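Local structure of Rd1NTF2_04 (Synthetic construct, 6W3G) at residues K13-F18 / I81-T86; E17-M22 / I69-I74; P36-E41 / E51-W56. The protein has no known natural function, being a computationally designed NTF2-like protein made to explore how diverse pockets can be built into this fold. One frame throughout, in Å; residues are numbered along the deposited sequence.

Contact 1 of 3, residues K13-F18 / I81-T86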
ATOM      1  N   LYS A  13      -5.386  11.847   5.439  1.00 30.08           N
ATOM      2  CA  LYS A  13      -6.101  11.783   4.171  1.00 31.42           C
ATOM      3  C   LYS A  13      -5.386  10.855   3.202  1.00 28.16           C
ATOM      4  O   LYS A  13      -6.011  10.008   2.555  1.00 26.92           O
ATOM      5  CB  LYS A  13      -6.226  13.183   3.576  1.00 35.59           C
ATOM      6  CG  LYS A  13      -6.875  13.226   2.201  1.00 44.50           C
ATOM      7  CD  LYS A  13      -6.718  14.607   1.576  1.00 53.85           C
ATOM      8  N   PHE A  14      -4.063  10.997   3.111  1.00 28.14           N
ATOM      9  CA  PHE A  14      -3.271  10.149   2.229  1.00 27.58           C
ATOM     10  C   PHE A  14      -3.435   8.679   2.593  1.00 28.20           C
ATOM     11  O   PHE A  14      -3.684   7.836   1.725  1.00 26.43           O
ATOM     12  CB  PHE A  14      -1.806  10.589   2.294  1.00 29.13           C
ATOM     13  CG  PHE A  14      -0.896   9.762   1.452  1.00 32.24           C
ATOM     14  CD1 PHE A  14      -0.763  10.020   0.104  1.00 39.33           C
ATOM     15  CD2 PHE A  14      -0.188   8.723   2.009  1.00 31.83           C
ATOM     16  CE1 PHE A  14       0.062   9.258  -0.667  1.00 43.83           C
ATOM     17  CE2 PHE A  14       0.641   7.952   1.233  1.00 37.15           C
ATOM     18  CZ  PHE A  14       0.757   8.224  -0.100  1.00 38.14           C
ATOM     19  N   ALA A  15      -3.313   8.349   3.883  1.00 24.85           N
ATOM     20  CA  ALA A  15      -3.481   6.964   4.320  1.00 22.17           C
ATOM     21  C   ALA A  15      -4.870   6.437   3.983  1.00 24.95           C
ATOM     22  O   ALA A  15      -5.014   5.309   3.507  1.00 28.83           O
ATOM     23  CB  ALA A  15      -3.230   6.860   5.826  1.00 25.24           C
ATOM     24  N   ASP A  16      -5.905   7.248   4.218  1.00 24.49           N
ATOM     25  CA  ASP A  16      -7.267   6.853   3.873  1.00 28.27           C
ATOM     26  C   ASP A  16      -7.400   6.554   2.381  1.00 31.03           C
ATOM     27  O   ASP A  16      -8.052   5.579   1.989  1.00 30.98           O
ATOM     28  CB  ASP A  16      -8.260   7.955   4.258  1.00 32.63           C
ATOM     29  CG  ASP A  16      -8.532   8.011   5.758  1.00 43.98           C
ATOM     30  OD1 ASP A  16      -8.263   7.012   6.455  1.00 37.85           O
ATOM     31  OD2 ASP A  16      -9.020   9.057   6.245  1.00 38.48           O
ATOM     32  N   GLU A  17      -6.830   7.412   1.535  1.00 29.49           N
ATOM     33  CA  GLU A  17      -6.908   7.194   0.094  1.00 27.06           C
ATOM     34  C   GLU A  17      -6.182   5.920  -0.298  1.00 26.44           C
ATOM     35  O   GLU A  17      -6.647   5.156  -1.155  1.00 25.42           O
ATOM     36  CB  GLU A  17      -6.323   8.396  -0.649  1.00 27.77           C
ATOM     37  CG  GLU A  17      -7.233   9.613  -0.652  1.00 41.07           C
ATOM     38  CD  GLU A  17      -6.589  10.817  -1.325  1.00 53.40           C
ATOM     39  OE1 GLU A  17      -5.408  10.724  -1.723  1.00 55.05           O
ATOM     40  OE2 GLU A  17      -7.261  11.862  -1.447  1.00 59.25           O
ATOM     41  N   PHE A  18      -5.033   5.670   0.325  1.00 26.50           N
ATOM     42  CA  PHE A  18      -4.286   4.458   0.031  1.00 28.02           C
ATOM     43  C   PHE A  18      -5.092   3.227   0.408  1.00 27.89           C
ATOM     44  O   PHE A  18      -5.122   2.237  -0.336  1.00 28.22           O
ATOM     45  CB  PHE A  18      -2.951   4.477   0.768  1.00 28.11           C
ATOM     46  CG  PHE A  18      -2.238   3.168   0.711  1.00 25.44           C
ATOM     47  CD1 PHE A  18      -1.517   2.818  -0.405  1.00 29.81           C
ATOM     48  CD2 PHE A  18      -2.330   2.271   1.763  1.00 25.99           C
ATOM     49  CE1 PHE A  18      -0.874   1.604  -0.478  1.00 39.23           C
ATOM     50  CE2 PHE A  18      -1.699   1.049   1.696  1.00 25.92           C
ATOM     51  CZ  PHE A  18      -0.970   0.715   0.569  1.00 31.53           C
ATOM     52  N   ILE A  81       6.855  10.636   5.249  1.00 19.11           N
ATOM     53  CA  ILE A  81       5.660  10.058   5.848  1.00 18.98           C
ATOM     54  C   ILE A  81       5.883   8.561   5.954  1.00 20.13           C
ATOM     55  O   ILE A  81       6.121   7.885   4.943  1.00 20.55           O
ATOM     56  CB  ILE A  81       4.406  10.340   5.009  1.00 19.93           C
ATOM     57  CG1 ILE A  81       4.190  11.834   4.822  1.00 24.89           C
ATOM     58  CG2 ILE A  81       3.203   9.666   5.642  1.00 23.61           C
ATOM     59  CD1 ILE A  81       3.153  12.156   3.778  1.00 31.33           C
ATOM     60  N   SER A  82       5.796   8.026   7.165  1.00 17.78           N
ATOM     61  CA  SER A  82       5.948   6.593   7.366  1.00 21.01           C
ATOM     62  C   SER A  82       4.623   6.039   7.850  1.00 17.90           C
ATOM     63  O   SER A  82       4.032   6.585   8.787  1.00 17.87           O
ATOM     64  CB  SER A  82       7.046   6.283   8.384  1.00 33.34           C
ATOM     65  OG  SER A  82       7.143   4.878   8.573  1.00 37.41           O
ATOM     66  N   ILE A  83       4.147   4.983   7.198  1.00 17.68           N
ATOM     67  CA  ILE A  83       2.880   4.355   7.561  1.00 21.15           C
ATOM     68  C   ILE A  83       3.125   2.874   7.777  1.00 20.93           C
ATOM     69  O   ILE A  83       3.686   2.203   6.908  1.00 21.08           O
ATOM     70  CB  ILE A  83       1.803   4.577   6.485  1.00 20.62           C
ATOM     71  CG1 ILE A  83       1.504   6.062   6.374  1.00 23.55           C
ATOM     72  CG2 ILE A  83       0.534   3.771   6.835  1.00 23.98           C
ATOM     73  CD1 ILE A  83       0.532   6.435   5.282  1.00 27.65           C
ATOM     74  N   VAL A  84       2.731   2.371   8.948  1.00 17.44           N
ATOM     75  CA  VAL A  84       2.736   0.951   9.243  1.00 21.64           C
ATOM     76  C   VAL A  84       1.287   0.504   9.189  1.00 19.19           C
ATOM     77  O   VAL A  84       0.426   1.120   9.834  1.00 21.29           O
ATOM     78  CB  VAL A  84       3.340   0.642  10.621  1.00 22.12           C
ATOM     79  CG1 VAL A  84       3.254  -0.843  10.888  1.00 25.55           C
ATOM     80  CG2 VAL A  84       4.765   1.101  10.691  1.00 20.41           C
ATOM     81  N   PHE A  85       1.010  -0.525   8.396  1.00 18.86           N
ATOM     82  CA  PHE A  85      -0.343  -1.050   8.308  1.00 19.35           C
ATOM     83  C   PHE A  85      -0.299  -2.571   8.313  1.00 19.43           C
ATOM     84  O   PHE A  85       0.699  -3.191   7.937  1.00 20.14           O
ATOM     85  CB  PHE A  85      -1.090  -0.498   7.089  1.00 23.32           C
ATOM     86  CG  PHE A  85      -0.496  -0.850   5.754  1.00 20.04           C
ATOM     87  CD1 PHE A  85      -0.968  -1.945   5.040  1.00 21.79           C
ATOM     88  CD2 PHE A  85       0.493  -0.062   5.182  1.00 22.22           C
ATOM     89  CE1 PHE A  85      -0.459  -2.266   3.809  1.00 27.69           C
ATOM     90  CE2 PHE A  85       1.011  -0.385   3.940  1.00 22.90           C
ATOM     91  CZ  PHE A  85       0.531  -1.479   3.247  1.00 29.72           C
ATOM     92  N   THR A  86      -1.365  -3.163   8.813  1.00 21.18           N
ATOM     93  CA  THR A  86      -1.518  -4.608   8.769  1.00 19.87           C
ATOM     94  C   THR A  86      -2.621  -4.954   7.785  1.00 23.45           C
ATOM     95  O   THR A  86      -3.577  -4.194   7.591  1.00 22.91           O
ATOM     96  CB  THR A  86      -1.791  -5.175  10.152  1.00 26.91           C
ATOM     97  OG1 THR A  86      -2.781  -4.392  10.806  1.00 35.07           O
ATOM     98  CG2 THR A  86      -0.540  -5.147  10.974  1.00 25.07           C
TER
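In the core of the NTF2-like fold, where the first helix lies on the concave sheet, Phe14, Ala15 and Phe18 of helix 11-24 meet Ile83 and Phe85 of strand 80-91. Ile83 meets the helix through a single methyl, CD1: it stands 3.8 Å from Ala15 CB and also reaches the rim of the Phe14 ring, 4.1 Å from Phe14 CD2 and near the ring plane. That reach comes from an extended branch, CG1 lying anti to the carbonyl carbon (chi1 -64°) and CD1 continuing outward. The small Ala15 lets the strand come close, with the CA atoms of Ala15 and Ile83 7.6 Å apart.

This is an α+β cone, the helix packed against a curved sheet, and here the helix segment crosses the strand segment at -44°. Two residues along the strand from Ile83, on the same face, Phe85 meets Phe18. The CE2 corner of Phe18 sits over one face of the Phe85 ring, displaced toward its rim, with Phe18 CE2 3.7 Å from Phe85 CZ. The rings meet obliquely, their planes inclined at 59° and their centroids 5.2 Å apart. Tyr100 of the next strand, 94-106, lies nearly parallel to the Phe85 ring, and Leu116 of strand 111-118 touches it too. Cutting Phe85 back to an alanine would probably leave Phe18 CE2 and CZ without the ring face they rest on and open a gap between helix and sheet. Ile113 and Met102 also pack on Phe18.

Contact 2 of 3, residues E17-M22 / I69-I74; sequences EFREMM and IRIDHI
Helix 11-24 packs here over the outermost strand of the curved NTF2-like sheet, and Arg19 and Met22 straddle Ile69 of strand 66-77. The segments run nearly antiparallel, at 161°. Arg19 carries the polar part: in the conformer described, one of two modelled, its NE donates to Ile69 O at 2.7 Å, with an N-H...O angle of 161°. The oxygen lies in the guanidinium plane, while the donor is tilted from the carbonyl plane. An extended chain from CG to NE, starting with CG anti to the backbone N (chi1 -172°), lays the arginine's aliphatic part along Ile69, and Arg19 CG comes 4.0 Å from Ile69 CB. Farther along, Arg19 CD approaches Ile71 CG1 at 4.4 Å, a looser touch.

On the buried flank Met22, its chain bent at chi2 and chi3, packs beside the Ile69 side chain, though the exact placing of Ile69 CD1 is doubtful. Met22 CG also sits over one face of the Phe18 ring. Farther up the strand, Asp72 and His73 both face Val84 as a classic beta bulge. At the solvent side a water donates to Ile69 O at 2.8 Å, giving that carbonyl a second donor, and weakly accepts from Arg19 NH2 at 3.3 Å.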
ATOM      1  N   GLU A  17      -6.830   7.412   1.535  1.00 29.49           N
ATOM      2  CA  GLU A  17      -6.908   7.194   0.094  1.00 27.06           C
ATOM      3  C   GLU A  17      -6.182   5.920  -0.298  1.00 26.44           C
ATOM      4  O   GLU A  17      -6.647   5.156  -1.155  1.00 25.42           O
ATOM      5  CB  GLU A  17      -6.323   8.396  -0.649  1.00 27.77           C
ATOM      6  CG  GLU A  17      -7.233   9.613  -0.652  1.00 41.07           C
ATOM      7  CD  GLU A  17      -6.589  10.817  -1.325  1.00 53.40           C
ATOM      8  OE1 GLU A  17      -5.408  10.724  -1.723  1.00 55.05           O
ATOM      9  OE2 GLU A  17      -7.261  11.862  -1.447  1.00 59.25           O
ATOM     10  N   PHE A  18      -5.033   5.670   0.325  1.00 26.50           N
ATOM     11  CA  PHE A  18      -4.286   4.458   0.031  1.00 28.02           C
ATOM     12  C   PHE A  18      -5.092   3.227   0.408  1.00 27.89           C
ATOM     13  O   PHE A  18      -5.122   2.237  -0.336  1.00 28.22           O
ATOM     14  CB  PHE A  18      -2.951   4.477   0.768  1.00 28.11           C
ATOM     15  CG  PHE A  18      -2.238   3.168   0.711  1.00 25.44           C
ATOM     16  CD1 PHE A  18      -1.517   2.818  -0.405  1.00 29.81           C
ATOM     17  CD2 PHE A  18      -2.330   2.271   1.763  1.00 25.99           C
ATOM     18  CE1 PHE A  18      -0.874   1.604  -0.478  1.00 39.23           C
ATOM     19  CE2 PHE A  18      -1.699   1.049   1.696  1.00 25.92           C
ATOM     20  CZ  PHE A  18      -0.970   0.715   0.569  1.00 31.53           C
ATOM     21  N   ARG A  19      -5.751   3.261   1.564  0.53 25.45           N
ATOM     22  CA  ARG A  19      -6.587   2.143   1.971  0.53 27.27           C
ATOM     23  C   ARG A  19      -7.728   1.920   0.986  0.53 28.19           C
ATOM     24  O   ARG A  19      -8.040   0.775   0.634  0.53 30.06           O
ATOM     25  CB  ARG A  19      -7.114   2.408   3.379  0.53 29.76           C
ATOM     26  CG  ARG A  19      -7.829   1.251   3.990  0.53 34.81           C
ATOM     27  CD  ARG A  19      -8.195   1.558   5.428  0.53 36.31           C
ATOM     28  NE  ARG A  19      -9.153   0.584   5.930  0.53 35.89           N
ATOM     29  CZ  ARG A  19     -10.472   0.691   5.804  0.53 37.55           C
ATOM     30  NH1 ARG A  19     -11.008   1.743   5.199  0.53 41.60           N
ATOM     31  NH2 ARG A  19     -11.253  -0.256   6.293  0.53 36.36           N
ATOM     32  N   GLU A  20      -8.361   3.002   0.522  1.00 28.20           N
ATOM     33  CA  GLU A  20      -9.447   2.876  -0.444  1.00 33.19           C
ATOM     34  C   GLU A  20      -8.938   2.331  -1.771  1.00 35.55           C
ATOM     35  O   GLU A  20      -9.606   1.505  -2.404  1.00 36.06           O
ATOM     36  CB  GLU A  20     -10.122   4.233  -0.636  1.00 38.91           C
ATOM     37  CG  GLU A  20     -11.364   4.218  -1.518  1.00 55.04           C
ATOM     38  CD  GLU A  20     -12.459   3.306  -0.991  1.00 58.97           C
ATOM     39  OE1 GLU A  20     -12.476   3.021   0.228  1.00 57.99           O
ATOM     40  OE2 GLU A  20     -13.304   2.879  -1.807  1.00 58.83           O
ATOM     41  N   MET A  21      -7.759   2.783  -2.217  0.54 34.97           N
ATOM     42  CA  MET A  21      -7.182   2.265  -3.455  0.54 33.84           C
ATOM     43  C   MET A  21      -6.891   0.777  -3.338  0.54 33.27           C
ATOM     44  O   MET A  21      -7.055   0.023  -4.303  0.54 34.03           O
ATOM     45  CB  MET A  21      -5.898   3.019  -3.806  0.54 35.22           C
ATOM     46  CG  MET A  21      -5.076   2.385  -4.938  0.54 34.32           C
ATOM     47  SD  MET A  21      -3.460   3.165  -5.160  0.54 36.38           S
ATOM     48  CE  MET A  21      -2.576   2.477  -3.762  0.54 36.95           C
ATOM     49  N   MET A  22      -6.429   0.340  -2.166  1.00 34.46           N
ATOM     50  CA  MET A  22      -6.110  -1.065  -1.973  1.00 36.90           C
ATOM     51  C   MET A  22      -7.329  -1.972  -2.074  1.00 40.65           C
ATOM     52  O   MET A  22      -7.158  -3.178  -2.286  1.00 39.89           O
ATOM     53  CB  MET A  22      -5.449  -1.254  -0.610  1.00 37.59           C
ATOM     54  CG  MET A  22      -4.085  -0.635  -0.513  1.00 34.17           C
ATOM     55  SD  MET A  22      -2.938  -1.539  -1.550  1.00 35.69           S
ATOM     56  CE  MET A  22      -2.707  -3.014  -0.560  1.00 39.50           C
ATOM     57  N   ILE A  69      -7.697  -3.818   5.806  1.00 23.25           N
ATOM     58  CA  ILE A  69      -6.484  -3.030   5.958  1.00 23.35           C
ATOM     59  C   ILE A  69      -6.681  -2.096   7.133  1.00 25.84           C
ATOM     60  O   ILE A  69      -7.668  -1.347   7.184  1.00 28.74           O
ATOM     61  CB  ILE A  69      -6.147  -2.266   4.670  1.00 28.67           C
ATOM     62  CG1 ILE A  69      -5.883  -3.276   3.548  1.00 37.18           C
ATOM     63  CG2 ILE A  69      -4.962  -1.329   4.876  1.00 27.29           C
ATOM     64  CD1 ILE A  69      -5.588  -2.662   2.222  1.00 41.44           C
ATOM     65  N   ARG A  70      -5.786  -2.182   8.109  1.00 23.33           N
ATOM     66  CA  ARG A  70      -5.841  -1.309   9.269  1.00 26.81           C
ATOM     67  C   ARG A  70      -4.572  -0.476   9.286  1.00 23.81           C
ATOM     68  O   ARG A  70      -3.459  -1.020   9.241  1.00 22.24           O
ATOM     69  CB  ARG A  70      -6.012  -2.086  10.572  1.00 36.95           C
ATOM     70  CG  ARG A  70      -4.837  -2.884  10.971  1.00 41.45           C
ATOM     71  N   ILE A  71      -4.741   0.837   9.326  1.00 25.88           N
ATOM     72  CA  ILE A  71      -3.623   1.763   9.421  1.00 24.48           C
ATOM     73  C   ILE A  71      -3.235   1.853  10.892  1.00 23.30           C
ATOM     74  O   ILE A  71      -3.988   2.394  11.702  1.00 29.75           O
ATOM     75  CB  ILE A  71      -3.990   3.143   8.857  1.00 28.37           C
ATOM     76  CG1 ILE A  71      -4.507   3.025   7.412  1.00 31.63           C
ATOM     77  CG2 ILE A  71      -2.783   4.076   8.963  1.00 27.20           C
ATOM     78  CD1 ILE A  71      -3.480   2.510   6.401  1.00 35.56           C
ATOM     79  N   ASP A  72      -2.058   1.324  11.242  1.00 22.47           N
ATOM     80  CA  ASP A  72      -1.629   1.245  12.630  1.00 24.93           C
ATOM     81  C   ASP A  72      -0.856   2.478  13.097  1.00 24.04           C
ATOM     82  O   ASP A  72      -1.107   2.990  14.190  1.00 28.36           O
ATOM     83  CB  ASP A  72      -0.764  -0.001  12.834  1.00 28.32           C
ATOM     84  CG  ASP A  72      -1.540  -1.298  12.603  1.00 35.63           C
ATOM     85  OD1 ASP A  72      -2.748  -1.341  12.906  1.00 40.17           O
ATOM     86  OD2 ASP A  72      -0.939  -2.276  12.112  1.00 42.95           O
ATOM     87  N   HIS A  73       0.084   2.956  12.293  1.00 23.14           N
ATOM     88  CA  HIS A  73       0.909   4.098  12.691  1.00 21.29           C
ATOM     89  C   HIS A  73       1.120   4.990  11.484  1.00 22.43           C
ATOM     90  O   HIS A  73       1.442   4.500  10.400  1.00 23.41           O
ATOM     91  CB  HIS A  73       2.254   3.632  13.264  1.00 26.95           C
ATOM     92  CG  HIS A  73       2.119   2.612  14.348  1.00 38.08           C
ATOM     93  ND1 HIS A  73       1.615   2.916  15.596  1.00 44.11           N
ATOM     94  CD2 HIS A  73       2.401   1.287  14.369  1.00 43.92           C
ATOM     95  CE1 HIS A  73       1.597   1.824  16.339  1.00 47.43           C
ATOM     96  NE2 HIS A  73       2.071   0.822  15.620  1.00 43.92           N
ATOM     97  N   ILE A  74       0.916   6.290  11.665  1.00 20.62           N
ATOM     98  CA  ILE A  74       1.289   7.290  10.666  1.00 18.64           C
ATOM     99  C   ILE A  74       2.207   8.269  11.370  1.00 18.62           C
ATOM    100  O   ILE A  74       1.795   8.883  12.358  1.00 20.52           O
ATOM    101  CB  ILE A  74       0.069   8.033  10.110  1.00 21.25           C
ATOM    102  CG1 ILE A  74      -0.989   7.078   9.588  1.00 22.60           C
ATOM    103  CG2 ILE A  74       0.505   9.000   9.021  1.00 20.88           C
ATOM    104  CD1 ILE A  74      -2.265   7.799   9.227  1.00 21.81           C
TER
HETATM  105  O   HOH W   1      -9.871  -1.648   8.954  1.00 63.04           O

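Contact 3 of 3, residues P36-E41 / E51-W56; sequences PNVRVE and EQAVDW
Aliphatic packing comes first, between Val38 and Val40 of strand 38-42 and Ala53 of helix 50-63. Ala53 CB is the meeting point: Val40 CG2 lies 4.1 Å from it and Val38 CG1 4.3 Å, so one helix methyl faces two valines that point to the same side of the strand. The nearest CA atoms, those of Val40 and Ala53, are 6.8 Å apart, which fits a residue with no more than a methyl at that place in the helix.

The second kind is a CH-pi contact. The other methyl of Val40, CG1, stands over one face of the Trp56 indole, 4.1 Å from the centroid of its six-membered ring and 12° off the ring normal. It leans toward the CE3-CZ3 edge of that ring, about equally far from Trp56 CE3 and Trp56 CZ3. The valine's two branches divide the work: with CG1 anti to the backbone N (chi1 -179°), CG1 takes the indole and CG2 the alanine.

Helix and strand segments run at 36° to each other, joined through the short strand 45-48, which pairs with strand 38-42. Tyr47 on that strand touches both Val40 and the Trp56 ring, and Leu116 of strand 111-118 also packs on Trp56. Gln52 accepts a bond at OE1 from the backbone N of His48, tying the helix to the same hairpin.

No hydrogen bond or charge pair crosses between the segments; all four touching residues are buried and apolar, so their hold on each other comes from hydrophobic burial and dispersion.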
ATOM      1  N   PRO A  36       6.376   7.275  -9.588  1.00 22.97           N
ATOM      2  CA  PRO A  36       6.583   6.477 -10.807  1.00 23.83           C
ATOM      3  C   PRO A  36       7.595   5.364 -10.636  1.00 24.83           C
ATOM      4  O   PRO A  36       7.505   4.335 -11.317  1.00 27.42           O
ATOM      5  CB  PRO A  36       7.059   7.525 -11.825  1.00 25.70           C
ATOM      6  CG  PRO A  36       6.514   8.802 -11.339  1.00 34.47           C
ATOM      7  CD  PRO A  36       6.496   8.720  -9.841  1.00 27.84           C
ATOM      8  N   ASN A  37       8.576   5.539  -9.761  1.00 27.32           N
ATOM      9  CA  ASN A  37       9.608   4.540  -9.534  1.00 30.72           C
ATOM     10  C   ASN A  37       9.404   3.817  -8.207  1.00 29.78           C
ATOM     11  O   ASN A  37      10.361   3.344  -7.599  1.00 29.20           O
ATOM     12  CB  ASN A  37      10.989   5.185  -9.568  1.00 31.26           C
ATOM     13  N   VAL A  38       8.156   3.714  -7.754  1.00 25.47           N
ATOM     14  CA  VAL A  38       7.893   3.055  -6.483  1.00 23.10           C
ATOM     15  C   VAL A  38       8.463   1.645  -6.481  1.00 22.91           C
ATOM     16  O   VAL A  38       8.391   0.914  -7.484  1.00 25.52           O
ATOM     17  CB  VAL A  38       6.386   3.017  -6.196  1.00 20.41           C
ATOM     18  CG1 VAL A  38       5.643   2.265  -7.294  1.00 26.91           C
ATOM     19  CG2 VAL A  38       6.128   2.383  -4.818  1.00 23.39           C
ATOM     20  N   ARG A  39       9.002   1.252  -5.338  1.00 22.53           N
ATOM     21  CA  ARG A  39       9.491  -0.092  -5.091  1.00 20.74           C
ATOM     22  C   ARG A  39       8.560  -0.795  -4.119  1.00 20.22           C
ATOM     23  O   ARG A  39       8.240  -0.254  -3.055  1.00 23.77           O
ATOM     24  CB  ARG A  39      10.915  -0.028  -4.536  1.00 22.53           C
ATOM     25  CG  ARG A  39      11.942   0.498  -5.532  1.00 28.88           C
ATOM     26  CD  ARG A  39      13.283   0.719  -4.866  1.00 40.07           C
ATOM     27  NE  ARG A  39      14.338   1.072  -5.815  1.00 54.18           N
ATOM     28  CZ  ARG A  39      14.717   2.317  -6.104  1.00 75.52           C
ATOM     29  NH1 ARG A  39      14.125   3.361  -5.533  1.00 82.59           N
ATOM     30  NH2 ARG A  39      15.696   2.518  -6.976  1.00 81.66           N
ATOM     31  N   VAL A  40       8.128  -2.006  -4.469  1.00 21.65           N
ATOM     32  CA  VAL A  40       7.324  -2.837  -3.583  1.00 21.95           C
ATOM     33  C   VAL A  40       8.076  -4.141  -3.377  1.00 22.70           C
ATOM     34  O   VAL A  40       8.394  -4.847  -4.349  1.00 23.91           O
ATOM     35  CB  VAL A  40       5.911  -3.098  -4.128  1.00 22.47           C
ATOM     36  CG1 VAL A  40       5.126  -3.956  -3.142  1.00 23.40           C
ATOM     37  CG2 VAL A  40       5.171  -1.797  -4.410  1.00 25.01           C
ATOM     38  N   GLU A  41       8.375  -4.465  -2.129  0.56 22.62           N
ATOM     39  CA  GLU A  41       9.057  -5.702  -1.780  0.56 28.94           C
ATOM     40  C   GLU A  41       8.122  -6.558  -0.947  0.56 25.62           C
ATOM     41  O   GLU A  41       7.710  -6.157   0.144  0.56 28.44           O
ATOM     42  CB  GLU A  41      10.348  -5.426  -1.010  0.56 34.87           C
ATOM     43  CG  GLU A  41      11.116  -6.696  -0.659  0.56 31.88           C
ATOM     44  N   GLU A  51       2.591   0.345 -12.665  1.00 27.32           N
ATOM     45  CA  GLU A  51       1.883  -0.758 -13.301  1.00 31.72           C
ATOM     46  C   GLU A  51       2.071  -2.054 -12.525  1.00 27.48           C
ATOM     47  O   GLU A  51       1.107  -2.775 -12.256  1.00 28.32           O
ATOM     48  CB  GLU A  51       2.356  -0.917 -14.747  1.00 46.15           C
ATOM     49  CG  GLU A  51       1.747  -2.112 -15.456  1.00 64.26           C
ATOM     50  CD  GLU A  51       2.084  -2.146 -16.936  1.00 69.14           C
ATOM     51  OE1 GLU A  51       2.311  -1.065 -17.523  1.00 67.80           O
ATOM     52  OE2 GLU A  51       2.128  -3.256 -17.506  1.00 67.79           O
ATOM     53  N   GLN A  52       3.310  -2.366 -12.137  1.00 26.76           N
ATOM     54  CA  GLN A  52       3.546  -3.583 -11.372  1.00 27.21           C
ATOM     55  C   GLN A  52       2.919  -3.506  -9.992  1.00 25.51           C
ATOM     56  O   GLN A  52       2.433  -4.513  -9.472  1.00 26.13           O
ATOM     57  CB  GLN A  52       5.043  -3.862 -11.262  1.00 28.36           C
ATOM     58  CG  GLN A  52       5.653  -4.304 -12.583  1.00 27.44           C
ATOM     59  CD  GLN A  52       7.116  -4.725 -12.469  1.00 27.05           C
ATOM     60  OE1 GLN A  52       7.632  -4.924 -11.367  1.00 24.81           O
ATOM     61  NE2 GLN A  52       7.775  -4.888 -13.603  1.00 28.94           N
ATOM     62  N   ALA A  53       2.918  -2.316  -9.377  1.00 24.59           N
ATOM     63  CA  ALA A  53       2.290  -2.166  -8.065  1.00 23.02           C
ATOM     64  C   ALA A  53       0.784  -2.383  -8.151  1.00 22.86           C
ATOM     65  O   ALA A  53       0.192  -3.037  -7.285  1.00 26.36           O
ATOM     66  CB  ALA A  53       2.617  -0.787  -7.487  1.00 25.50           C
ATOM     67  N   VAL A  54       0.158  -1.878  -9.218  1.00 23.96           N
ATOM     68  CA  VAL A  54      -1.280  -2.071  -9.417  1.00 25.68           C
ATOM     69  C   VAL A  54      -1.597  -3.537  -9.668  1.00 25.90           C
ATOM     70  O   VAL A  54      -2.552  -4.087  -9.104  1.00 26.49           O
ATOM     71  CB  VAL A  54      -1.763  -1.179 -10.577  1.00 31.21           C
ATOM     72  CG1 VAL A  54      -3.075  -1.679 -11.141  1.00 36.67           C
ATOM     73  CG2 VAL A  54      -1.898   0.242 -10.093  1.00 31.85           C
ATOM     74  N   ASP A  55      -0.791  -4.202 -10.500  1.00 28.42           N
ATOM     75  CA  ASP A  55      -1.015  -5.613 -10.790  1.00 32.70           C
ATOM     76  C   ASP A  55      -0.891  -6.449  -9.525  1.00 32.15           C
ATOM     77  O   ASP A  55      -1.634  -7.418  -9.330  1.00 33.69           O
ATOM     78  CB  ASP A  55      -0.019  -6.099 -11.843  1.00 39.22           C
ATOM     79  CG  ASP A  55      -0.324  -5.567 -13.229  1.00 48.62           C
ATOM     80  OD1 ASP A  55      -1.323  -4.831 -13.388  1.00 51.13           O
ATOM     81  OD2 ASP A  55       0.439  -5.888 -14.165  1.00 54.87           O
ATOM     82  N   TRP A  56       0.061  -6.097  -8.662  1.00 27.60           N
ATOM     83  CA  TRP A  56       0.221  -6.802  -7.400  1.00 28.40           C
ATOM     84  C   TRP A  56      -1.045  -6.684  -6.567  1.00 28.88           C
ATOM     85  O   TRP A  56      -1.556  -7.683  -6.046  1.00 27.89           O
ATOM     86  CB  TRP A  56       1.434  -6.246  -6.652  1.00 29.39           C
ATOM     87  CG  TRP A  56       1.495  -6.673  -5.229  1.00 32.60           C
ATOM     88  CD1 TRP A  56       1.696  -7.936  -4.764  1.00 40.35           C
ATOM     89  CD2 TRP A  56       1.348  -5.837  -4.079  1.00 29.39           C
ATOM     90  NE1 TRP A  56       1.679  -7.940  -3.391  1.00 36.26           N
ATOM     91  CE2 TRP A  56       1.473  -6.664  -2.946  1.00 31.49           C
ATOM     92  CE3 TRP A  56       1.129  -4.466  -3.898  1.00 28.64           C
ATOM     93  CZ2 TRP A  56       1.378  -6.166  -1.648  1.00 31.82           C
ATOM     94  CZ3 TRP A  56       1.035  -3.974  -2.608  1.00 34.67           C
ATOM     95  CH2 TRP A  56       1.157  -4.822  -1.500  1.00 34.35           C
TER

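Contacts 1 and 2 are neighbours, their centres 4 Å apart. Their helix segments overlap at Glu17 and Phe18 of helix 11-24, and they reach adjacent antiparallel strands, 80-91 and 66-77, which are knitted together by Val84 bonding to Asp72 and His73 across the bulge. Contact 3 lies about 16 Å from either, centre to centre, on the opposite side of the chain's centre, where helix 50-63 meets strand 38-42. Along the chain it is nested inside the loops closed by contacts 1 and 2, and helix 50-63 leads directly into strand 66-77. All three reach one six-stranded sheet, which two separate helices thus cover toward its two ends, consistent with the NTF2-like cone.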